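Side-chain contacts in formiminoglutamase (Trypanosoma cruzi, PDB 4MYK), which is an arginase-like, manganese-dependent hydrolase that cleaves N-formimino-L-glutamate to L-glutamate and formamide: residues H204-W207 / L208-R212; G215-A218 / A219-A223; L256-Q259 / E260-M264; M298-H301 / F302-F306. The protein carries 1 engineered substitution. All coordinates share one frame; numbering follows the deposited sequence.

Contact 1. Residues H204-W207 / L208-R212; sequences HLMW and LSEVR
At the junction of edge strand 204-207 with helix 208-214, Trp207 takes the N-cap position, and its carbonyl oxygen receives the first two turn bonds from Glu210 and Val211. Val211 N reaches Trp207 O at 3.1 Å with an N-H...O angle of 169°, approaching nearly in line with the C=O bond. Glu210 N lies 2.9 Å from Trp207 O, but it sits well above the carbonyl plane and its N-H bends to 132°. One oxygen thus serves both donors where the chain turns from strand to helix. The Glu210 side chain folds back over the end of the strand, its chi1 of 105° lying away from the usual staggered values. Its CG packs 3.5 Å from Trp207 O, and the chain, extended beyond CG, carries OE2 to within 3.8 Å of Met206 CG; Lys214 is a long, weak ionic partner of that oxygen. On the Met206 side, Val211 CG2 rests 3.6 Å from Met206 O. Ser209 points its hydroxyl to Glu73 of the second subunit, with OG only grazing Trp207 CB. The side chain of Trp207 is about 9 Å from that of the manganese ligand His148. Strand passes directly into helix here, at the end of an edge strand of the parallel arginase/deacetylase alpha/beta fold.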
loop_
_atom_site.group_PDB
_atom_site.type_symbol
_atom_site.label_atom_id
_atom_site.label_comp_id
_atom_site.label_asym_id
_atom_site.label_seq_id
_atom_site.Cartn_x
_atom_site.Cartn_y
_atom_site.Cartn_z
ATOM N N HIS A 204 -8.462 8.030 -27.208
ATOM C CA HIS A 204 -9.358 7.885 -26.070
ATOM C C HIS A 204 -8.623 8.001 -24.746
ATOM O O HIS A 204 -7.587 7.372 -24.531
ATOM C CB HIS A 204 -10.102 6.548 -26.152
ATOM C CG HIS A 204 -10.634 6.248 -27.516
ATOM N ND1 HIS A 204 -11.964 6.379 -27.843
ATOM C CD2 HIS A 204 -10.005 5.863 -28.651
ATOM C CE1 HIS A 204 -12.135 6.071 -29.115
ATOM N NE2 HIS A 204 -10.961 5.760 -29.630
ATOM N N LEU A 205 -9.177 8.821 -23.858
ATOM C CA LEU A 205 -8.652 8.947 -22.507
ATOM C C LEU A 205 -9.481 8.123 -21.546
ATOM O O LEU A 205 -10.679 8.347 -21.405
ATOM C CB LEU A 205 -8.647 10.406 -22.059
ATOM C CG LEU A 205 -7.997 11.409 -23.014
ATOM C CD1 LEU A 205 -7.838 12.758 -22.316
ATOM C CD2 LEU A 205 -6.660 10.907 -23.503
ATOM N N MET A 206 -8.827 7.164 -20.895
ATOM C CA MET A 206 -9.453 6.346 -19.866
ATOM C C MET A 206 -8.825 6.596 -18.494
ATOM O O MET A 206 -7.955 5.840 -18.049
ATOM C CB MET A 206 -9.358 4.874 -20.245
ATOM C CG MET A 206 -10.324 4.508 -21.355
ATOM S SD MET A 206 -10.486 2.748 -21.651
ATOM C CE MET A 206 -11.840 2.785 -22.808
ATOM N N TRP A 207 -9.274 7.671 -17.840
ATOM C CA TRP A 207 -8.686 8.150 -16.587
ATOM C C TRP A 207 -8.698 7.072 -15.527
ATOM O O TRP A 207 -9.585 6.224 -15.514
ATOM C CB TRP A 207 -9.444 9.369 -16.056
ATOM C CG TRP A 207 -9.470 10.532 -16.989
ATOM C CD1 TRP A 207 -10.532 10.970 -17.713
ATOM C CD2 TRP A 207 -8.375 11.408 -17.311
ATOM N NE1 TRP A 207 -10.175 12.066 -18.461
ATOM C CE2 TRP A 207 -8.855 12.354 -18.230
ATOM C CE3 TRP A 207 -7.033 11.481 -16.909
ATOM C CZ2 TRP A 207 -8.046 13.363 -18.755
ATOM C CZ3 TRP A 207 -6.231 12.488 -17.433
ATOM C CH2 TRP A 207 -6.741 13.412 -18.342
ATOM N N LEU A 208 -7.703 7.106 -14.645
ATOM C CA LEU A 208 -7.613 6.152 -13.541
ATOM C C LEU A 208 -8.972 5.949 -12.843
ATOM O O LEU A 208 -9.435 4.819 -12.685
ATOM C CB LEU A 208 -6.544 6.612 -12.538
ATOM C CG LEU A 208 -6.293 5.740 -11.306
ATOM C CD1 LEU A 208 -5.889 4.330 -11.703
ATOM C CD2 LEU A 208 -5.254 6.366 -10.404
ATOM N N SER A 209 -9.608 7.055 -12.460
ATOM C CA SER A 209 -10.874 7.022 -11.740
ATOM C C SER A 209 -11.941 6.176 -12.444
ATOM O O SER A 209 -12.733 5.496 -11.800
ATOM C CB SER A 209 -11.385 8.448 -11.472
ATOM O OG SER A 209 -11.563 9.174 -12.672
ATOM N N GLU A 210 -11.945 6.200 -13.768
ATOM C CA GLU A 210 -12.926 5.430 -14.524
ATOM C C GLU A 210 -12.525 3.955 -14.656
ATOM O O GLU A 210 -13.379 3.064 -14.575
ATOM C CB GLU A 210 -13.196 6.089 -15.881
ATOM C CG GLU A 210 -12.578 5.408 -17.069
ATOM C CD GLU A 210 -12.959 6.094 -18.377
ATOM O OE1 GLU A 210 -12.793 7.341 -18.475
ATOM O OE2 GLU A 210 -13.429 5.380 -19.297
ATOM N N VAL A 211 -11.230 3.695 -14.832
ATOM C CA VAL A 211 -10.722 2.318 -14.790
ATOM C C VAL A 211 -11.113 1.670 -13.453
ATOM O O VAL A 211 -11.600 0.540 -13.395
ATOM C CB VAL A 211 -9.179 2.269 -14.952
ATOM C CG1 VAL A 211 -8.643 0.868 -14.695
ATOM C CG2 VAL A 211 -8.759 2.759 -16.330
ATOM N N ARG A 212 -10.893 2.413 -12.374
ATOM C CA ARG A 212 -11.201 1.944 -11.039
ATOM C C ARG A 212 -12.709 1.804 -10.864
ATOM O O ARG A 212 -13.170 0.877 -10.200
ATOM C CB ARG A 212 -10.625 2.898 -9.999
ATOM C CG ARG A 212 -9.118 3.094 -10.082
ATOM C CD ARG A 212 -8.565 3.208 -8.680
ATOM N NE ARG A 212 -9.006 2.039 -7.933
ATOM C CZ ARG A 212 -8.248 0.970 -7.707
ATOM N NH1 ARG A 212 -6.977 0.953 -8.129
ATOM N NH2 ARG A 212 -8.757 -0.066 -7.033
#

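Contact 2. Residues G215-A218 / A219-A223; sequences GAVA and ALEDA
Gly215 and Ala219 are joined by the first backbone bond of helix 216-227, which follows helix 208-214 directly and packs against the parallel sheet of the arginase fold. Gly215 closes the earlier helix with a positive phi of 100° and stands at the N-cap of the next, and its carbonyl O takes Ala219 N at 2.9 Å. The methyl of Ala219 stays close to that carbonyl. Ala216 continues the ladder by accepting Leu220 N at 2.8 Å. Leu220 CB sits 3.3 Å from Ala216 O, and with CG anti to N (chi1 -178°) the branched end goes to Phe183, Ile143 and Met264 in the buried interior. Val217 points away from the following turn and packs on Asp263 and Leu267 of helix 258-270. Its carbonyl O accepts Glu221 N at 2.8 Å, and the Glu221 chain lies back along the helix, with CG 3.3 Å from Val217 O and OE2 4.1 Å from Val217 CG1, the two side chains crossing at a slant. Ala218 ends the walk by accepting Asp222 N at 3.1 Å, with a nearly straight N-H...O angle of 168°. The carboxylate of Asp222 makes its salt bridge through OD2 with Lys214, whereas its OD1 stands 3.4 Å from Ala218 O, two acceptors side by side.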
loop_
_atom_site.group_PDB
_atom_site.type_symbol
_atom_site.label_atom_id
_atom_site.label_comp_id
_atom_site.label_asym_id
_atom_site.label_seq_id
_atom_site.Cartn_x
_atom_site.Cartn_y
_atom_site.Cartn_z
ATOM N N GLY A 215 -13.653 -1.406 -12.904
ATOM C CA GLY A 215 -12.852 -2.596 -12.711
ATOM C C GLY A 215 -11.798 -2.564 -13.795
ATOM O O GLY A 215 -12.109 -2.294 -14.952
ATOM N N ALA A 216 -10.549 -2.813 -13.426
ATOM C CA ALA A 216 -9.437 -2.626 -14.354
ATOM C C ALA A 216 -9.543 -3.533 -15.577
ATOM O O ALA A 216 -9.354 -3.098 -16.710
ATOM C CB ALA A 216 -8.110 -2.837 -13.646
ATOM N N VAL A 217 -9.859 -4.799 -15.334
ATOM C CA VAL A 217 -9.958 -5.782 -16.403
ATOM C C VAL A 217 -11.096 -5.442 -17.372
ATOM O O VAL A 217 -10.902 -5.475 -18.587
ATOM C CB VAL A 217 -10.084 -7.225 -15.830
ATOM C CG1 VAL A 217 -10.544 -8.201 -16.893
ATOM C CG2 VAL A 217 -8.760 -7.670 -15.226
ATOM N N ALA A 218 -12.266 -5.096 -16.828
ATOM C CA ALA A 218 -13.416 -4.672 -17.635
ATOM C C ALA A 218 -13.119 -3.403 -18.432
ATOM O O ALA A 218 -13.491 -3.287 -19.598
ATOM C CB ALA A 218 -14.639 -4.457 -16.753
ATOM N N ALA A 219 -12.466 -2.447 -17.788
ATOM C CA ALA A 219 -12.061 -1.224 -18.452
ATOM C C ALA A 219 -11.077 -1.539 -19.572
ATOM O O ALA A 219 -11.161 -0.966 -20.650
ATOM C CB ALA A 219 -11.428 -0.272 -17.447
ATOM N N LEU A 220 -10.141 -2.448 -19.302
ATOM C CA LEU A 220 -9.157 -2.874 -20.302
ATOM C C LEU A 220 -9.776 -3.694 -21.447
ATOM O O LEU A 220 -9.294 -3.658 -22.568
ATOM C CB LEU A 220 -8.025 -3.669 -19.650
ATOM C CG LEU A 220 -6.916 -4.121 -20.600
ATOM C CD1 LEU A 220 -6.263 -2.928 -21.244
ATOM C CD2 LEU A 220 -5.895 -4.918 -19.853
ATOM N N GLU A 221 -10.836 -4.442 -21.164
ATOM C CA GLU A 221 -11.589 -5.100 -22.225
ATOM C C GLU A 221 -12.132 -4.052 -23.175
ATOM O O GLU A 221 -11.989 -4.150 -24.397
ATOM C CB GLU A 221 -12.731 -5.926 -21.642
ATOM C CG GLU A 221 -12.256 -7.243 -21.062
ATOM C CD GLU A 221 -13.329 -7.963 -20.267
ATOM O OE1 GLU A 221 -14.366 -7.339 -19.952
ATOM O OE2 GLU A 221 -13.119 -9.152 -19.947
ATOM N N ASP A 222 -12.749 -3.034 -22.597
ATOM C CA ASP A 222 -13.256 -1.914 -23.368
ATOM C C ASP A 222 -12.144 -1.355 -24.250
ATOM O O ASP A 222 -12.364 -1.071 -25.433
ATOM C CB ASP A 222 -13.807 -0.820 -22.431
ATOM C CG ASP A 222 -15.145 -1.206 -21.773
ATOM O OD1 ASP A 222 -15.643 -2.326 -22.002
ATOM O OD2 ASP A 222 -15.705 -0.379 -21.022
ATOM N N ALA A 223 -10.955 -1.205 -23.668
ATOM C CA ALA A 223 -9.806 -0.631 -24.364
ATOM C C ALA A 223 -9.383 -1.464 -25.584
ATOM O O ALA A 223 -9.069 -0.907 -26.638
ATOM C CB ALA A 223 -8.621 -0.425 -23.396
#

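Contact 3. Residues L256-Q259 / E260-M264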
loop_
_atom_site.group_PDB
_atom_site.type_symbol
_atom_site.label_atom_id
_atom_site.label_comp_id
_atom_site.label_asym_id
_atom_site.label_seq_id
_atom_site.Cartn_x
_atom_site.Cartn_y
_atom_site.Cartn_z
ATOM N N LEU A 256 -2.710 2.073 -10.259
ATOM C CA LEU A 256 -3.126 0.684 -10.298
ATOM C C LEU A 256 -2.473 -0.113 -9.183
ATOM O O LEU A 256 -1.319 0.114 -8.847
ATOM C CB LEU A 256 -2.782 0.071 -11.662
ATOM C CG LEU A 256 -3.467 0.672 -12.900
ATOM C CD1 LEU A 256 -2.856 0.099 -14.147
ATOM C CD2 LEU A 256 -4.993 0.454 -12.879
ATOM N N SER A 257 -3.205 -1.054 -8.610
ATOM C CA SER A 257 -2.588 -1.932 -7.636
ATOM C C SER A 257 -1.847 -3.052 -8.369
ATOM O O SER A 257 -2.055 -3.283 -9.563
ATOM C CB SER A 257 -3.632 -2.507 -6.682
ATOM O OG SER A 257 -4.508 -3.387 -7.357
ATOM N N ALA A 258 -0.970 -3.740 -7.651
ATOM C CA ALA A 258 -0.241 -4.853 -8.236
ATOM C C ALA A 258 -1.204 -5.936 -8.754
ATOM O O ALA A 258 -1.029 -6.433 -9.862
ATOM C CB ALA A 258 0.795 -5.431 -7.223
ATOM N N GLN A 259 -2.229 -6.275 -7.971
ATOM C CA GLN A 259 -3.227 -7.270 -8.396
ATOM C C GLN A 259 -3.944 -6.873 -9.693
ATOM O O GLN A 259 -4.172 -7.708 -10.568
ATOM C CB GLN A 259 -4.260 -7.518 -7.293
ATOM C CG GLN A 259 -5.120 -8.759 -7.525
ATOM C CD GLN A 259 -4.280 -10.017 -7.753
ATOM O OE1 GLN A 259 -3.522 -10.442 -6.877
ATOM N NE2 GLN A 259 -4.419 -10.618 -8.926
ATOM N N GLU A 260 -4.312 -5.600 -9.800
ATOM C CA GLU A 260 -4.932 -5.087 -11.019
ATOM C C GLU A 260 -3.990 -5.252 -12.201
ATOM O O GLU A 260 -4.397 -5.721 -13.263
ATOM C CB GLU A 260 -5.305 -3.617 -10.851
ATOM C CG GLU A 260 -6.452 -3.383 -9.891
ATOM C CD GLU A 260 -6.694 -1.910 -9.672
ATOM O OE1 GLU A 260 -5.694 -1.164 -9.548
ATOM O OE2 GLU A 260 -7.876 -1.494 -9.637
ATOM N N ALA A 261 -2.732 -4.870 -12.001
ATOM C CA ALA A 261 -1.696 -5.029 -13.011
ATOM C C ALA A 261 -1.616 -6.480 -13.493
ATOM O O ALA A 261 -1.680 -6.740 -14.695
ATOM C CB ALA A 261 -0.358 -4.565 -12.468
ATOM N N PHE A 262 -1.479 -7.418 -12.558
ATOM C CA PHE A 262 -1.452 -8.843 -12.881
ATOM C C PHE A 262 -2.696 -9.248 -13.665
ATOM O O PHE A 262 -2.599 -9.882 -14.715
ATOM C CB PHE A 262 -1.414 -9.688 -11.615
ATOM C CG PHE A 262 -0.196 -9.480 -10.785
ATOM C CD1 PHE A 262 0.840 -8.687 -11.239
ATOM C CD2 PHE A 262 -0.085 -10.083 -9.541
ATOM C CE1 PHE A 262 1.971 -8.497 -10.466
ATOM C CE2 PHE A 262 1.033 -9.901 -8.764
ATOM C CZ PHE A 262 2.069 -9.107 -9.225
ATOM N N ASP A 263 -3.863 -8.896 -13.133
ATOM C CA ASP A 263 -5.125 -9.214 -13.786
ATOM C C ASP A 263 -5.201 -8.656 -15.207
ATOM O O ASP A 263 -5.771 -9.292 -16.096
ATOM C CB ASP A 263 -6.298 -8.691 -12.965
ATOM C CG ASP A 263 -6.523 -9.482 -11.684
ATOM O OD1 ASP A 263 -5.716 -10.376 -11.377
ATOM O OD2 ASP A 263 -7.515 -9.206 -10.985
ATOM N N MET A 264 -4.639 -7.466 -15.412
ATOM C CA MET A 264 -4.639 -6.838 -16.735
ATOM C C MET A 264 -3.672 -7.523 -17.687
ATOM O O MET A 264 -3.949 -7.660 -18.876
ATOM C CB MET A 264 -4.268 -5.360 -16.639
ATOM C CG MET A 264 -5.296 -4.479 -15.960
ATOM S SD MET A 264 -4.579 -2.859 -15.615
ATOM C CE MET A 264 -4.204 -2.290 -17.273
#
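Ser257 and Glu260 meet because their first torsions turn the two polar ends toward each other: chi1 of 67° sets Ser257 OG between its own backbone N and carbonyl carbon, and chi1 of -70° lays the extended Glu260 chain back toward the start of the helix. Glu260 OE1 accepts Ser257 N at 2.7 Å, met on its anti side and a little out of the carboxylate plane. Ser257 OG in turn accepts Glu260 N through a weak bond of 3.3 Å and donates, also weakly, to the same OE1. These reciprocal bonds form a capping box at the N-terminus of helix 258-270, the helix of the beta-alpha-beta crossover between strands 231-236 and 274-280. Arg212 adds a salt bridge to OE1, which probably favours the charged carboxylate. Gln259 bends at chi2 and its NE2 donates to OD1 of Asp263, one turn on, at 2.8 Å; the acceptor lies in the amide plane, while the amide nitrogen stands above the carboxylate plane, the amide and carboxylate planes being 54° apart. On the buried side, Ala258 O sits over one face of the Phe262 ring, 3.2 Å above its plane and toward the rim, and also accepts Phe262 N. Leu256, just before the helix, brings CD1 to 3.7 Å from Met264 SD, the two side chains crossing at about a right angle.

Contact 4. Residues M298-H301 / F302-F306; sequences MFYH and FVLGF
Val303 lies over one face of the Phe299 ring, and Leu304 likewise over one face of Tyr300, so two aromatic residues are each covered by the aliphatic residue four positions on. In the first pair Val303 CG2 is 3.7 Å from the Phe299 ring centroid, only 19° off the ring normal, a CH-pi contact in which CZ is the nearest ring atom at 3.5 Å. The Phe299 side chain adopts chi1 of 168°, which runs the ring along the helix in the C-terminal direction and places it above that methyl. In the second pair Leu304 CG is 4.3 Å from the Tyr300 ring centroid, again over the face, while Leu304 CD1 slides outward to meet the phenol end, 3.5 Å from Tyr300 OH. In both pairs the two side chains run obliquely to each other. They belong to the buried last turns of helix 290-306, which packs Phe299 and Phe302 against strand 32-37 and Met298 and Leu304 against helix 258-270. Tyr300 OH is hydrogen-bonded to Ser68 O and Asn71 ND2, which fix the end of the ring, and Ser188 of the third subunit packs on the same residue. Phe299 O lies near the plane of the Phe302 ring, at its edge, 4.2 Å from Phe302 CD2, and closer, 3.3 Å, to Phe302 CB. His301 has its imidazole ND1 hydrogen-bonded back to Tyr297 O, and its backbone O accepts Gly305 N at 3.0 Å.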
loop_
_atom_site.group_PDB
_atom_site.type_symbol
_atom_site.label_atom_id
_atom_site.label_comp_id
_atom_site.label_asym_id
_atom_site.label_seq_id
_atom_site.Cartn_x
_atom_site.Cartn_y
_atom_site.Cartn_z
ATOM N N MET A 298 4.087 -9.563 -13.361
ATOM C CA MET A 298 3.240 -9.033 -14.422
ATOM C C MET A 298 3.443 -9.791 -15.744
ATOM O O MET A 298 2.473 -10.174 -16.410
ATOM C CB MET A 298 3.511 -7.543 -14.610
ATOM C CG MET A 298 2.860 -6.658 -13.569
ATOM S SD MET A 298 3.314 -4.915 -13.733
ATOM C CE MET A 298 2.648 -4.497 -15.343
ATOM N N PHE A 299 4.704 -9.983 -16.126
ATOM C CA PHE A 299 5.069 -10.784 -17.308
ATOM C C PHE A 299 4.584 -12.231 -17.147
ATOM O O PHE A 299 4.064 -12.844 -18.075
ATOM C CB PHE A 299 6.593 -10.741 -17.512
ATOM C CG PHE A 299 7.112 -11.748 -18.508
ATOM C CD1 PHE A 299 6.949 -11.547 -19.867
ATOM C CD2 PHE A 299 7.782 -12.888 -18.078
ATOM C CE1 PHE A 299 7.419 -12.472 -20.777
ATOM C CE2 PHE A 299 8.259 -13.815 -18.983
ATOM C CZ PHE A 299 8.082 -13.606 -20.330
ATOM N N TYR A 300 4.771 -12.760 -15.944
ATOM C CA TYR A 300 4.309 -14.088 -15.586
ATOM C C TYR A 300 2.814 -14.273 -15.875
ATOM O O TYR A 300 2.408 -15.269 -16.463
ATOM C CB TYR A 300 4.608 -14.349 -14.105
ATOM C CG TYR A 300 3.899 -15.559 -13.543
ATOM C CD1 TYR A 300 4.262 -16.841 -13.936
ATOM C CD2 TYR A 300 2.868 -15.423 -12.628
ATOM C CE1 TYR A 300 3.615 -17.953 -13.437
ATOM C CE2 TYR A 300 2.208 -16.528 -12.128
ATOM C CZ TYR A 300 2.589 -17.794 -12.536
ATOM O OH TYR A 300 1.945 -18.909 -12.040
ATOM N N HIS A 301 2.003 -13.306 -15.460
ATOM C CA HIS A 301 0.562 -13.373 -15.667
ATOM C C HIS A 301 0.256 -13.264 -17.149
ATOM O O HIS A 301 -0.625 -13.961 -17.659
ATOM C CB HIS A 301 -0.157 -12.270 -14.878
ATOM C CG HIS A 301 -0.388 -12.615 -13.437
ATOM N ND1 HIS A 301 0.573 -12.442 -12.464
ATOM C CD2 HIS A 301 -1.467 -13.143 -12.807
ATOM C CE1 HIS A 301 0.097 -12.844 -11.298
ATOM N NE2 HIS A 301 -1.138 -13.276 -11.479
ATOM N N PHE A 302 0.983 -12.394 -17.844
ATOM C CA PHE A 302 0.820 -12.311 -19.283
ATOM C C PHE A 302 1.054 -13.689 -19.896
ATOM O O PHE A 302 0.252 -14.163 -20.698
ATOM C CB PHE A 302 1.775 -11.309 -19.945
ATOM C CG PHE A 302 1.827 -11.481 -21.433
ATOM C CD1 PHE A 302 0.865 -10.892 -22.242
ATOM C CD2 PHE A 302 2.767 -12.316 -22.015
ATOM C CE1 PHE A 302 0.863 -11.098 -23.609
ATOM C CE2 PHE A 302 2.777 -12.523 -23.374
ATOM C CZ PHE A 302 1.824 -11.913 -24.174
ATOM N N VAL A 303 2.172 -14.308 -19.521
ATOM C CA VAL A 303 2.561 -15.617 -20.026
ATOM C C VAL A 303 1.478 -16.679 -19.792
ATOM O O VAL A 303 1.182 -17.476 -20.686
ATOM C CB VAL A 303 3.880 -16.075 -19.395
ATOM C CG1 VAL A 303 4.108 -17.565 -19.642
ATOM C CG2 VAL A 303 5.039 -15.240 -19.930
ATOM N N LEU A 304 0.889 -16.684 -18.598
ATOM C CA LEU A 304 -0.230 -17.568 -18.294
ATOM C C LEU A 304 -1.428 -17.311 -19.207
ATOM O O LEU A 304 -2.065 -18.248 -19.680
ATOM C CB LEU A 304 -0.668 -17.390 -16.846
ATOM C CG LEU A 304 0.208 -18.017 -15.767
ATOM C CD1 LEU A 304 -0.429 -17.800 -14.416
ATOM C CD2 LEU A 304 0.388 -19.494 -16.029
ATOM N N GLY A 305 -1.746 -16.039 -19.430
ATOM C CA GLY A 305 -2.853 -15.675 -20.288
ATOM C C GLY A 305 -2.598 -16.165 -21.697
ATOM O O GLY A 305 -3.497 -16.669 -22.376
ATOM N N PHE A 306 -1.352 -16.013 -22.129
ATOM C CA PHE A 306 -0.932 -16.428 -23.461
ATOM C C PHE A 306 -1.117 -17.932 -23.643
ATOM O O PHE A 306 -1.594 -18.397 -24.683
ATOM C CB PHE A 306 0.527 -16.053 -23.677
ATOM C CG PHE A 306 0.944 -16.047 -25.111
ATOM C CD1 PHE A 306 0.730 -14.926 -25.908
ATOM C CD2 PHE A 306 1.560 -17.156 -25.668
ATOM C CE1 PHE A 306 1.120 -14.912 -27.234
ATOM C CE2 PHE A 306 1.952 -17.151 -26.989
ATOM C CZ PHE A 306 1.735 -16.022 -27.774
#

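In the fold
Contacts 1 to 4 follow one another along the chain and involve edge strand 204-207 and four helices, 208-214, 216-227, 258-270 and 290-306, all belonging to the one arginase-family alpha/beta fold. The centres of contacts 1 and 2 are about 9 Å apart, those of contacts 2 and 3 about 11 Å, and those of contacts 3 and 4 about 12 Å, and each touches the next; contacts 1 and 4 stand about 23 Å apart. Contact 3 is the hub, since it also meets contact 1 through the Arg212-Glu260 salt bridge. The row of helices packs along the parallel sheet, from edge strand 204-207 to the region of strand 32-37. The side chains of Leu208, Leu256 and Met298 lie about 11 to 12 Å from a bound manganese ion, around the metal site and not in it.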